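PDB 3HSI: phosphatidylserine synthase from Haemophilus influenzae, which belongs to the phospholipase D superfamily of enzymes, whose alpha/beta fold packs helices around mixed beta-sheets. Local coordinates for residues Tyr172-Lys177 with Arg373-Thr378; Lys273-Thr278 with Arg300-Val305; Val352-Arg357 with Gln414-Thr419; Lys366-Asp371 with Asn380-Arg385. All coordinates share one frame; numbering follows the deposited sequence.

Following the chain from the N terminus, strand 171-179 in the first sheet opens contact 1, which closes only at 373-378, in the second sheet; it is the one contact of the four that joins the two sheets. Contact 2 opens and closes within that span, pairing the parallel strands 273-277 and 300-306. Contact 3 then opens on strand 351-356, the next neighbour of 300-306, and contact 4 on strand 367-370, which flanks 273-277 from the other side. Contact 1 closes next, so it crosses both 3 and 4. Contact 4 closes in the loop at 380-385, wholly within contact 3, which ends at 414-419 where helix 405-415 gives way to the last strand of this sheet.

Contact 1 (Tyr172-Lys177 with Arg373-Thr378); sequences YDRYQK and RYILLT
L377 packs its CD2 methyl against the ends of R174 and Q176 at once. The methyl is 3.6 Å from R174 NH2, approaching the guanidinium obliquely, and the arginine crosses the leucine at about a right angle. Q176 meets L377 tip to tip instead: a bend at chi2 (83°) brings Q176 CD to 3.7 Å from L377 CD2, while L377 CD1 lies by Q176 CG and OE1. I375 adds its CG2 methyl at the edge of the R174 guanidinium, near its plane. No direct hydrogen bond crosses between the segments. R174 NH1 is 3.9 Å from L376 O, and a water fills in, accepting from NH1 at 3.0 Å and donating to L376 O at 2.7 Å. The arginine chain kinks at chi3 (74°), and its NH2 forms a salt bridge with E411 of helix 405-415, so the charge is paired inside a buried interface. Next to it, D173 OD1 takes the R174 backbone N on its anti lone pair, and OD2 bonds to H364 ND1. Here strand 171-179, paired with strand 151-155, faces strand 374-378 across the join of the two sheets, with helix 258-268 backing 374-378 through L376 and Y374.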
# COMPACT_ATOMS: atom_id res chain seq x y z
N TYR C 172 15.98 -22.52 8.30
CA TYR C 172 15.41 -23.70 7.63
C TYR C 172 14.52 -23.29 6.47
O TYR C 172 13.65 -22.42 6.62
CB TYR C 172 14.62 -24.54 8.64
CG TYR C 172 14.33 -26.00 8.29
CD1 TYR C 172 15.20 -26.77 7.51
CD2 TYR C 172 13.19 -26.63 8.82
CE1 TYR C 172 14.94 -28.12 7.23
CE2 TYR C 172 12.91 -27.97 8.56
CZ TYR C 172 13.79 -28.71 7.77
OH TYR C 172 13.51 -30.03 7.53
N ASP C 173 14.77 -23.87 5.30
CA ASP C 173 13.88 -23.66 4.18
C ASP C 173 13.63 -25.02 3.50
O ASP C 173 14.05 -26.09 4.02
CB ASP C 173 14.50 -22.60 3.20
CG ASP C 173 13.44 -21.72 2.52
OD1 ASP C 173 12.65 -22.27 1.74
OD2 ASP C 173 13.40 -20.49 2.74
N ARG C 174 12.96 -24.98 2.34
CA ARG C 174 12.79 -26.17 1.52
C ARG C 174 13.55 -26.01 0.23
O ARG C 174 13.75 -24.91 -0.23
CB ARG C 174 11.33 -26.39 1.19
CG ARG C 174 10.54 -26.93 2.33
CD ARG C 174 9.08 -26.96 1.95
NE ARG C 174 8.77 -28.03 1.01
CZ ARG C 174 7.76 -27.99 0.14
NH1 ARG C 174 6.97 -26.93 0.07
NH2 ARG C 174 7.51 -29.03 -0.63
N TYR C 175 14.01 -27.13 -0.36
CA TYR C 175 14.88 -27.05 -1.52
C TYR C 175 14.52 -28.16 -2.48
O TYR C 175 14.51 -29.33 -2.10
CB TYR C 175 16.38 -27.19 -1.11
CG TYR C 175 16.66 -26.61 0.26
CD1 TYR C 175 17.02 -25.28 0.42
CD2 TYR C 175 16.49 -27.38 1.41
CE1 TYR C 175 17.27 -24.74 1.67
CE2 TYR C 175 16.72 -26.85 2.68
CZ TYR C 175 17.09 -25.54 2.81
OH TYR C 175 17.29 -25.04 4.07
N GLN C 176 14.21 -27.79 -3.72
CA GLN C 176 13.90 -28.79 -4.73
C GLN C 176 14.79 -28.63 -5.95
O GLN C 176 14.93 -27.54 -6.51
CB GLN C 176 12.45 -28.73 -5.15
CG GLN C 176 11.52 -29.13 -4.05
CD GLN C 176 11.24 -27.98 -3.12
OE1 GLN C 176 11.32 -26.82 -3.53
NE2 GLN C 176 10.92 -28.28 -1.87
N LYS C 177 15.39 -29.74 -6.33
CA LYS C 177 16.21 -29.80 -7.53
C LYS C 177 15.44 -30.52 -8.65
O LYS C 177 14.99 -31.66 -8.48
CB LYS C 177 17.55 -30.51 -7.24
CG LYS C 177 18.64 -30.07 -8.18
CD LYS C 177 19.49 -31.19 -8.65
CE LYS C 177 20.16 -31.91 -7.55
NZ LYS C 177 21.25 -32.72 -8.15
N ARG C 373 -2.40 -34.77 -4.28
CA ARG C 373 -2.66 -34.42 -5.67
C ARG C 373 -1.87 -33.18 -6.14
O ARG C 373 -1.34 -33.16 -7.27
CB ARG C 373 -4.18 -34.19 -5.77
CG ARG C 373 -4.79 -33.95 -7.14
CD ARG C 373 -6.36 -34.12 -7.08
NE ARG C 373 -7.05 -32.93 -6.56
CZ ARG C 373 -7.36 -32.72 -5.26
NH1 ARG C 373 -7.05 -33.63 -4.34
NH2 ARG C 373 -8.00 -31.62 -4.88
N TYR C 374 -1.77 -32.16 -5.28
CA TYR C 374 -0.98 -30.95 -5.57
C TYR C 374 0.04 -30.63 -4.50
O TYR C 374 -0.25 -30.77 -3.30
CB TYR C 374 -1.88 -29.74 -5.67
CG TYR C 374 -2.93 -29.82 -6.74
CD1 TYR C 374 -2.61 -29.52 -8.07
CD2 TYR C 374 -4.23 -30.17 -6.43
CE1 TYR C 374 -3.56 -29.56 -9.07
CE2 TYR C 374 -5.20 -30.24 -7.42
CZ TYR C 374 -4.85 -29.92 -8.73
OH TYR C 374 -5.79 -29.96 -9.71
N ILE C 375 1.19 -30.13 -4.95
CA ILE C 375 2.33 -29.74 -4.12
C ILE C 375 2.83 -28.42 -4.73
O ILE C 375 3.40 -28.41 -5.82
CB ILE C 375 3.51 -30.81 -4.18
CG1 ILE C 375 3.03 -32.18 -3.71
CG2 ILE C 375 4.69 -30.42 -3.29
CD1 ILE C 375 2.87 -33.19 -4.83
N LEU C 376 2.61 -27.32 -4.03
CA LEU C 376 3.06 -26.02 -4.47
C LEU C 376 4.38 -25.64 -3.82
O LEU C 376 4.47 -25.51 -2.58
CB LEU C 376 2.02 -24.96 -4.10
CG LEU C 376 2.38 -23.53 -4.50
CD1 LEU C 376 2.57 -23.45 -6.01
CD2 LEU C 376 1.31 -22.51 -4.02
N LEU C 377 5.38 -25.45 -4.67
CA LEU C 377 6.65 -24.93 -4.23
C LEU C 377 6.60 -23.45 -4.51
O LEU C 377 6.39 -23.02 -5.66
CB LEU C 377 7.80 -25.56 -5.03
CG LEU C 377 7.70 -27.06 -5.30
CD1 LEU C 377 8.83 -27.54 -6.26
CD2 LEU C 377 7.68 -27.88 -4.02
N THR C 378 6.81 -22.65 -3.48
CA THR C 378 6.64 -21.25 -3.66
C THR C 378 7.52 -20.49 -2.71
O THR C 378 7.86 -21.00 -1.63
CB THR C 378 5.16 -20.86 -3.52
OG1 THR C 378 4.98 -19.52 -3.97
CG2 THR C 378 4.61 -21.01 -2.08
O HOH W 1 10.13 -21.79 -0.31
O HOH W 2 4.34 -27.76 -1.01

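Contact 2 (Lys273-Thr278 with Arg300-Val305); sequences KLVICT and RVEIIV
The two segments are the strands of a beta-alpha-beta unit, 273-277 and 300-306 with helix 285-296 as the crossover, lying side by side in parallel at 9°. Backbone hydrogen bonds come first. L274 and I276 each use N and O to bond the residues flanking V301 and I303: L274 N to R300 O at 2.9 Å and E302 N back to L274 O, I276 N to E302 O and I304 N back to I276 O. Most donors approach nearly along the C=O axis, whereas L274 N sits above the carbonyl plane of R300. The ladder loosens at its C-terminal end, where T278 N reaches I304 O at 3.3 Å. CA-H...O contacts add to the grip, such as K273 CA to R300 O.

The buried charge is E302, on the face with K273, V275, C277, R300 and I304. Its chain is extended, CG anti to the backbone N, and runs alongside V275, whose CG2 touches OE1. K273 NZ makes only a long salt bridge, 3.9 Å from E302 OE1; the stronger partners are R416 at OE1 and R354 at OE2, so the buried carboxylate probably stays ionised.

Apolar contacts finish the pair. On the other face L274, I276 and V301 touch helix 285-296, and I276 CD1 meets I303 CG1; C277 SG, on the E302 face, rests 4.0 Å from I304 CB. The tightest spot is T278 CG2 against V305 CG1, squeezed to 3.4 Å.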
# COMPACT_ATOMS: atom_id res chain seq x y z
N LYS C 273 -7.38 -33.26 3.01
CA LYS C 273 -6.38 -32.67 3.91
C LYS C 273 -5.58 -31.57 3.22
O LYS C 273 -5.23 -31.68 2.05
CB LYS C 273 -5.44 -33.75 4.54
CG LYS C 273 -4.35 -33.14 5.43
CD LYS C 273 -4.03 -33.94 6.71
CE LYS C 273 -2.56 -33.81 7.10
NZ LYS C 273 -1.73 -34.76 6.23
N LEU C 274 -5.34 -30.50 3.96
CA LEU C 274 -4.52 -29.39 3.53
C LEU C 274 -3.37 -29.30 4.48
O LEU C 274 -3.57 -29.29 5.69
CB LEU C 274 -5.32 -28.09 3.62
CG LEU C 274 -4.58 -26.78 3.35
CD1 LEU C 274 -4.03 -26.81 1.93
CD2 LEU C 274 -5.57 -25.56 3.54
N VAL C 275 -2.16 -29.23 3.95
CA VAL C 275 -1.00 -28.95 4.78
C VAL C 275 -0.42 -27.62 4.35
O VAL C 275 -0.31 -27.36 3.17
CB VAL C 275 0.09 -30.07 4.65
CG1 VAL C 275 1.29 -29.78 5.57
CG2 VAL C 275 -0.52 -31.45 4.98
N ILE C 276 -0.02 -26.80 5.30
CA ILE C 276 0.53 -25.49 5.00
C ILE C 276 1.77 -25.28 5.84
O ILE C 276 1.79 -25.62 7.03
CB ILE C 276 -0.47 -24.38 5.40
CG1 ILE C 276 -1.79 -24.51 4.64
CG2 ILE C 276 0.15 -22.99 5.21
CD1 ILE C 276 -2.94 -23.64 5.28
N CYS C 277 2.83 -24.79 5.21
CA CYS C 277 4.00 -24.26 5.92
C CYS C 277 4.04 -22.78 5.68
O CYS C 277 3.87 -22.32 4.55
CB CYS C 277 5.28 -24.88 5.37
SG CYS C 277 5.65 -26.46 6.15
N THR C 278 4.25 -22.02 6.74
CA THR C 278 4.44 -20.59 6.60
C THR C 278 5.42 -20.20 7.71
O THR C 278 5.36 -20.79 8.82
CB THR C 278 3.05 -19.81 6.72
OG1 THR C 278 3.25 -18.41 6.56
CG2 THR C 278 2.40 -20.01 8.05
N ARG C 300 -9.37 -31.99 6.93
CA ARG C 300 -8.28 -31.84 7.87
C ARG C 300 -7.33 -30.74 7.42
O ARG C 300 -7.14 -30.53 6.21
CB ARG C 300 -7.50 -33.15 7.99
CG ARG C 300 -8.37 -34.36 8.24
CD ARG C 300 -8.96 -34.33 9.61
NE ARG C 300 -9.72 -35.54 9.91
CZ ARG C 300 -11.03 -35.57 10.12
NH1 ARG C 300 -11.76 -34.45 10.06
NH2 ARG C 300 -11.63 -36.72 10.40
N VAL C 301 -6.70 -30.09 8.39
CA VAL C 301 -5.77 -29.00 8.13
C VAL C 301 -4.61 -29.13 9.10
O VAL C 301 -4.80 -29.30 10.31
CB VAL C 301 -6.42 -27.58 8.35
CG1 VAL C 301 -5.36 -26.46 8.11
CG2 VAL C 301 -7.67 -27.40 7.47
N GLU C 302 -3.41 -29.05 8.54
CA GLU C 302 -2.21 -29.07 9.33
C GLU C 302 -1.43 -27.77 9.04
O GLU C 302 -1.16 -27.45 7.91
CB GLU C 302 -1.37 -30.31 8.96
CG GLU C 302 -0.06 -30.38 9.71
CD GLU C 302 0.81 -31.56 9.30
OE1 GLU C 302 0.38 -32.38 8.45
OE2 GLU C 302 1.93 -31.68 9.87
N ILE C 303 -1.06 -27.03 10.08
CA ILE C 303 -0.31 -25.80 9.88
C ILE C 303 0.97 -25.90 10.66
O ILE C 303 0.97 -26.26 11.84
CB ILE C 303 -1.14 -24.57 10.33
CG1 ILE C 303 -2.48 -24.53 9.57
CG2 ILE C 303 -0.29 -23.28 10.12
CD1 ILE C 303 -3.51 -23.47 10.08
N ILE C 304 2.08 -25.63 9.98
CA ILE C 304 3.38 -25.72 10.61
C ILE C 304 4.02 -24.35 10.56
O ILE C 304 4.25 -23.82 9.49
CB ILE C 304 4.30 -26.77 9.88
CG1 ILE C 304 3.50 -28.04 9.55
CG2 ILE C 304 5.55 -27.06 10.73
CD1 ILE C 304 4.34 -29.27 8.89
N VAL C 305 4.31 -23.78 11.72
CA VAL C 305 4.99 -22.48 11.83
C VAL C 305 6.12 -22.61 12.83
O VAL C 305 6.19 -23.60 13.56
CB VAL C 305 4.02 -21.36 12.32
CG1 VAL C 305 3.05 -21.03 11.24
CG2 VAL C 305 3.28 -21.80 13.58

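Contact 3 (Val352-Arg357 with Gln414-Thr419); sequences VVRLWR and QIRQHT
The R354 guanidinium carries R416 CD on one face, 3.4 Å above the plane and over its centre, and holds T419 OG1 at its edge. The W356 indole has H418 CB over one face, displaced toward the rim, a CH-pi contact 3.8 Å from the five-membered-ring centroid, with I415 O and T419 CG2 at the edge. Both groups clamp the turn that leads out of helix 405-415 into strand 419-421, which joins strand 351-356 as an antiparallel neighbour. W356 and T419 form a non-hydrogen-bonded pair, and beyond it R357 N donates to H418 O at 2.9 Å.

T419 OG1 is the polar hub. It accepts from R354 NH1 at 2.8 Å and donates its own hydrogen bond to R416 O, on a lone pair; T419 N donates there too, pinning the turn twice. The two arginines cross obliquely with their planes 45° apart; the NE atoms of R354 and R416 come within 3.7 Å, and the carboxylate of E302, salt-bridged to both, would offset the repulsion. At the indole N-H, one water ties strand to turn, accepting from W356 NE1 at 2.8 Å and from H418 N while donating to I415 O.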
# COMPACT_ATOMS: atom_id res chain seq x y z
N VAL C 352 -4.40 -29.66 13.05
CA VAL C 352 -3.12 -29.95 13.66
C VAL C 352 -2.26 -28.69 13.53
O VAL C 352 -2.07 -28.16 12.44
CB VAL C 352 -2.43 -31.17 12.99
CG1 VAL C 352 -0.96 -31.32 13.46
CG2 VAL C 352 -3.21 -32.47 13.34
N VAL C 353 -1.77 -28.20 14.65
CA VAL C 353 -0.92 -27.03 14.63
C VAL C 353 0.40 -27.51 15.17
O VAL C 353 0.45 -28.07 16.25
CB VAL C 353 -1.51 -25.88 15.50
CG1 VAL C 353 -0.48 -24.74 15.68
CG2 VAL C 353 -2.78 -25.34 14.85
N ARG C 354 1.46 -27.32 14.40
CA ARG C 354 2.76 -27.76 14.83
C ARG C 354 3.69 -26.58 14.97
O ARG C 354 3.70 -25.70 14.11
CB ARG C 354 3.38 -28.69 13.80
CG ARG C 354 3.00 -30.10 13.99
CD ARG C 354 3.41 -30.79 12.74
NE ARG C 354 2.90 -32.14 12.72
CZ ARG C 354 3.46 -33.17 13.34
NH1 ARG C 354 4.56 -33.02 14.09
NH2 ARG C 354 2.90 -34.35 13.21
N LEU C 355 4.46 -26.57 16.04
CA LEU C 355 5.43 -25.51 16.26
C LEU C 355 6.85 -26.06 16.11
O LEU C 355 7.23 -27.03 16.80
CB LEU C 355 5.27 -24.91 17.65
CG LEU C 355 4.01 -24.09 17.95
CD1 LEU C 355 4.10 -23.62 19.38
CD2 LEU C 355 3.88 -22.90 17.04
N TRP C 356 7.62 -25.42 15.23
CA TRP C 356 9.00 -25.83 14.97
C TRP C 356 9.93 -25.06 15.87
O TRP C 356 9.78 -23.85 16.05
CB TRP C 356 9.37 -25.58 13.49
CG TRP C 356 10.71 -26.14 13.03
CD1 TRP C 356 10.93 -27.34 12.39
CD2 TRP C 356 12.00 -25.49 13.12
NE1 TRP C 356 12.28 -27.48 12.09
CE2 TRP C 356 12.96 -26.37 12.54
CE3 TRP C 356 12.45 -24.28 13.69
CZ2 TRP C 356 14.33 -26.07 12.46
CZ3 TRP C 356 13.80 -23.96 13.63
CH2 TRP C 356 14.74 -24.87 13.00
N ARG C 357 10.91 -25.78 16.42
CA ARG C 357 11.91 -25.18 17.27
C ARG C 357 13.15 -26.08 17.34
O ARG C 357 13.03 -27.26 17.53
CB ARG C 357 11.34 -25.00 18.66
CG ARG C 357 12.29 -24.22 19.58
CD ARG C 357 11.69 -24.01 20.94
NE ARG C 357 12.64 -23.19 21.68
CZ ARG C 357 12.42 -22.58 22.83
NH1 ARG C 357 11.25 -22.66 23.45
NH2 ARG C 357 13.42 -21.86 23.36
N GLN C 414 10.83 -35.17 7.64
CA GLN C 414 12.01 -34.42 8.02
C GLN C 414 11.59 -33.07 8.61
O GLN C 414 12.06 -32.67 9.68
CB GLN C 414 12.95 -34.20 6.84
CG GLN C 414 14.27 -33.56 7.26
CD GLN C 414 14.93 -34.29 8.46
OE1 GLN C 414 15.36 -35.43 8.35
NE2 GLN C 414 15.00 -33.61 9.60
N ILE C 415 10.69 -32.39 7.91
CA ILE C 415 10.18 -31.12 8.39
C ILE C 415 9.62 -31.21 9.81
O ILE C 415 9.96 -30.37 10.66
CB ILE C 415 9.16 -30.50 7.42
CG1 ILE C 415 9.88 -29.98 6.18
CG2 ILE C 415 8.42 -29.30 8.07
CD1 ILE C 415 8.98 -29.80 4.98
N ARG C 416 8.83 -32.25 10.09
CA ARG C 416 8.15 -32.41 11.38
C ARG C 416 9.07 -32.77 12.54
O ARG C 416 8.63 -32.74 13.70
CB ARG C 416 7.07 -33.48 11.25
CG ARG C 416 5.88 -33.03 10.40
CD ARG C 416 4.83 -34.11 10.35
NE ARG C 416 3.73 -33.77 9.46
CZ ARG C 416 3.38 -34.48 8.39
NH1 ARG C 416 4.05 -35.58 8.04
NH2 ARG C 416 2.36 -34.06 7.63
N GLN C 417 10.34 -33.12 12.23
CA GLN C 417 11.27 -33.63 13.26
C GLN C 417 11.43 -32.70 14.44
O GLN C 417 11.40 -33.16 15.58
CB GLN C 417 12.67 -33.98 12.71
CG GLN C 417 12.74 -35.21 11.81
CD GLN C 417 12.37 -36.49 12.57
OE1 GLN C 417 12.53 -36.58 13.79
NE2 GLN C 417 11.82 -37.46 11.85
N HIS C 418 11.64 -31.41 14.18
CA HIS C 418 11.83 -30.44 15.26
C HIS C 418 10.55 -29.73 15.65
O HIS C 418 10.62 -28.62 16.17
CB HIS C 418 12.92 -29.44 14.89
CG HIS C 418 14.27 -30.04 14.73
ND1 HIS C 418 14.93 -30.66 15.76
CD2 HIS C 418 15.09 -30.13 13.65
CE1 HIS C 418 16.11 -31.09 15.34
NE2 HIS C 418 16.23 -30.77 14.06
N THR C 419 9.40 -30.37 15.42
CA THR C 419 8.09 -29.79 15.76
C THR C 419 7.41 -30.49 16.92
O THR C 419 7.67 -31.64 17.21
CB THR C 419 7.05 -29.88 14.61
OG1 THR C 419 6.73 -31.26 14.38
CG2 THR C 419 7.57 -29.20 13.34
O HOH W 3 12.35 -30.19 11.55

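Contact 4 (Lys366-Asp371 with Asn380-Arg385); sequences KGVWVD and NNLNPR
K366 and D371 occupy the lysine and aspartate positions of the HxKxxxxD signature of the phospholipase D superfamily, and this contact sets the lysine against the loop that follows the hairpin of strands 367-370 and 374-378. K366 CB lies 3.5 Å from N380 O; beyond it, bends at chi2 (98°) and chi4 turn NZ to N381. G379 O is a second acceptor for NZ, so two oxygens from one loop hold the ammonium in place. Such a buried setting could influence its ionisation.

The loop has its own brace. N380 OD1 accepts the backbone N of L382 at 2.6 Å, in the plane of the carboxamide, an Asx turn; L382 takes left-handed backbone angles, with phi 55°. This aims its side chain back at the strand, where CD1 meets V368 CG2 at 4.0 Å and lies near G367 O. The same leucine touches I276 of strand 273-277, so the loop folds over that part of the sheet, and T278 OG1 bonds to N381 O. At the tip, N381 OD1 receives K366 NZ in a very short bond of 2.5 Å, the nitrogen standing 39° out of the carboxamide plane.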
# COMPACT_ATOMS: atom_id res chain seq x y z
N LYS C 366 7.97 -22.37 3.60
CA LYS C 366 6.70 -22.05 2.93
C LYS C 366 6.34 -23.29 2.11
O LYS C 366 7.23 -23.95 1.56
CB LYS C 366 6.87 -20.87 1.96
CG LYS C 366 7.64 -19.64 2.47
CD LYS C 366 9.08 -19.68 2.02
CE LYS C 366 9.83 -18.46 2.49
NZ LYS C 366 9.38 -17.10 1.91
N GLY C 367 5.06 -23.60 2.03
CA GLY C 367 4.56 -24.70 1.20
C GLY C 367 3.07 -24.91 1.37
O GLY C 367 2.45 -24.48 2.37
N VAL C 368 2.47 -25.52 0.36
CA VAL C 368 1.04 -25.90 0.40
C VAL C 368 0.97 -27.27 -0.22
O VAL C 368 1.56 -27.50 -1.26
CB VAL C 368 0.12 -24.93 -0.39
CG1 VAL C 368 -1.31 -25.48 -0.41
CG2 VAL C 368 0.12 -23.48 0.22
N TRP C 369 0.30 -28.18 0.47
CA TRP C 369 0.04 -29.49 -0.07
C TRP C 369 -1.47 -29.75 0.00
O TRP C 369 -2.08 -29.61 1.06
CB TRP C 369 0.74 -30.56 0.75
CG TRP C 369 2.22 -30.59 0.79
CD1 TRP C 369 3.04 -31.49 0.13
CD2 TRP C 369 3.10 -29.78 1.61
NE1 TRP C 369 4.38 -31.27 0.48
CE2 TRP C 369 4.43 -30.24 1.39
CE3 TRP C 369 2.89 -28.73 2.50
CZ2 TRP C 369 5.54 -29.67 2.03
CZ3 TRP C 369 3.99 -28.18 3.14
CH2 TRP C 369 5.29 -28.64 2.91
N VAL C 370 -2.04 -30.17 -1.11
CA VAL C 370 -3.48 -30.48 -1.21
C VAL C 370 -3.66 -31.97 -1.41
O VAL C 370 -3.18 -32.53 -2.41
CB VAL C 370 -4.15 -29.68 -2.33
CG1 VAL C 370 -5.64 -30.12 -2.53
CG2 VAL C 370 -4.03 -28.18 -1.98
N ASP C 371 -4.29 -32.61 -0.43
CA ASP C 371 -4.53 -34.08 -0.48
C ASP C 371 -3.20 -34.76 -0.93
O ASP C 371 -2.13 -34.40 -0.41
CB ASP C 371 -5.71 -34.40 -1.39
CG ASP C 371 -6.99 -33.61 -1.03
OD1 ASP C 371 -7.21 -33.29 0.15
OD2 ASP C 371 -7.78 -33.27 -1.93
N ASN C 380 6.22 -17.79 -1.75
CA ASN C 380 5.12 -16.97 -1.18
C ASN C 380 4.94 -17.25 0.34
O ASN C 380 4.72 -18.37 0.76
CB ASN C 380 3.84 -17.22 -2.00
CG ASN C 380 2.69 -16.29 -1.63
OD1 ASN C 380 2.40 -16.06 -0.46
ND2 ASN C 380 2.03 -15.78 -2.64
N ASN C 381 5.07 -16.20 1.15
CA ASN C 381 4.95 -16.29 2.61
C ASN C 381 3.50 -16.42 3.05
O ASN C 381 3.23 -16.50 4.26
CB ASN C 381 5.55 -15.05 3.30
CG ASN C 381 7.06 -15.01 3.23
OD1 ASN C 381 7.72 -16.03 3.36
ND2 ASN C 381 7.61 -13.82 3.04
N LEU C 382 2.55 -16.44 2.12
CA LEU C 382 1.15 -16.58 2.53
C LEU C 382 0.74 -15.50 3.53
O LEU C 382 0.11 -15.77 4.58
CB LEU C 382 0.90 -17.98 3.09
CG LEU C 382 1.13 -19.08 2.04
CD1 LEU C 382 1.15 -20.49 2.67
CD2 LEU C 382 0.07 -18.96 0.96
N ASN C 383 1.11 -14.25 3.21
CA ASN C 383 0.75 -13.09 4.04
C ASN C 383 0.15 -11.96 3.19
O ASN C 383 0.26 -11.99 1.98
CB ASN C 383 1.98 -12.63 4.84
CG ASN C 383 3.15 -12.16 3.98
OD1 ASN C 383 3.12 -12.18 2.73
ND2 ASN C 383 4.19 -11.73 4.64
N PRO C 384 -0.49 -10.94 3.82
CA PRO C 384 -1.03 -9.85 3.00
C PRO C 384 -0.03 -9.11 2.07
O PRO C 384 -0.47 -8.66 1.01
CB PRO C 384 -1.59 -8.88 4.04
CG PRO C 384 -1.95 -9.84 5.22
CD PRO C 384 -0.79 -10.75 5.25
N ARG C 385 1.24 -8.97 2.46
CA ARG C 385 2.31 -8.40 1.56
C ARG C 385 2.37 -9.15 0.24
O ARG C 385 2.44 -8.55 -0.84
CB ARG C 385 3.71 -8.61 2.17
CG ARG C 385 4.18 -7.61 3.17
CD ARG C 385 5.71 -7.61 3.21
NE ARG C 385 6.26 -6.95 2.03
CZ ARG C 385 6.33 -5.64 1.86
NH1 ARG C 385 5.86 -4.83 2.81
NH2 ARG C 385 6.84 -5.12 0.75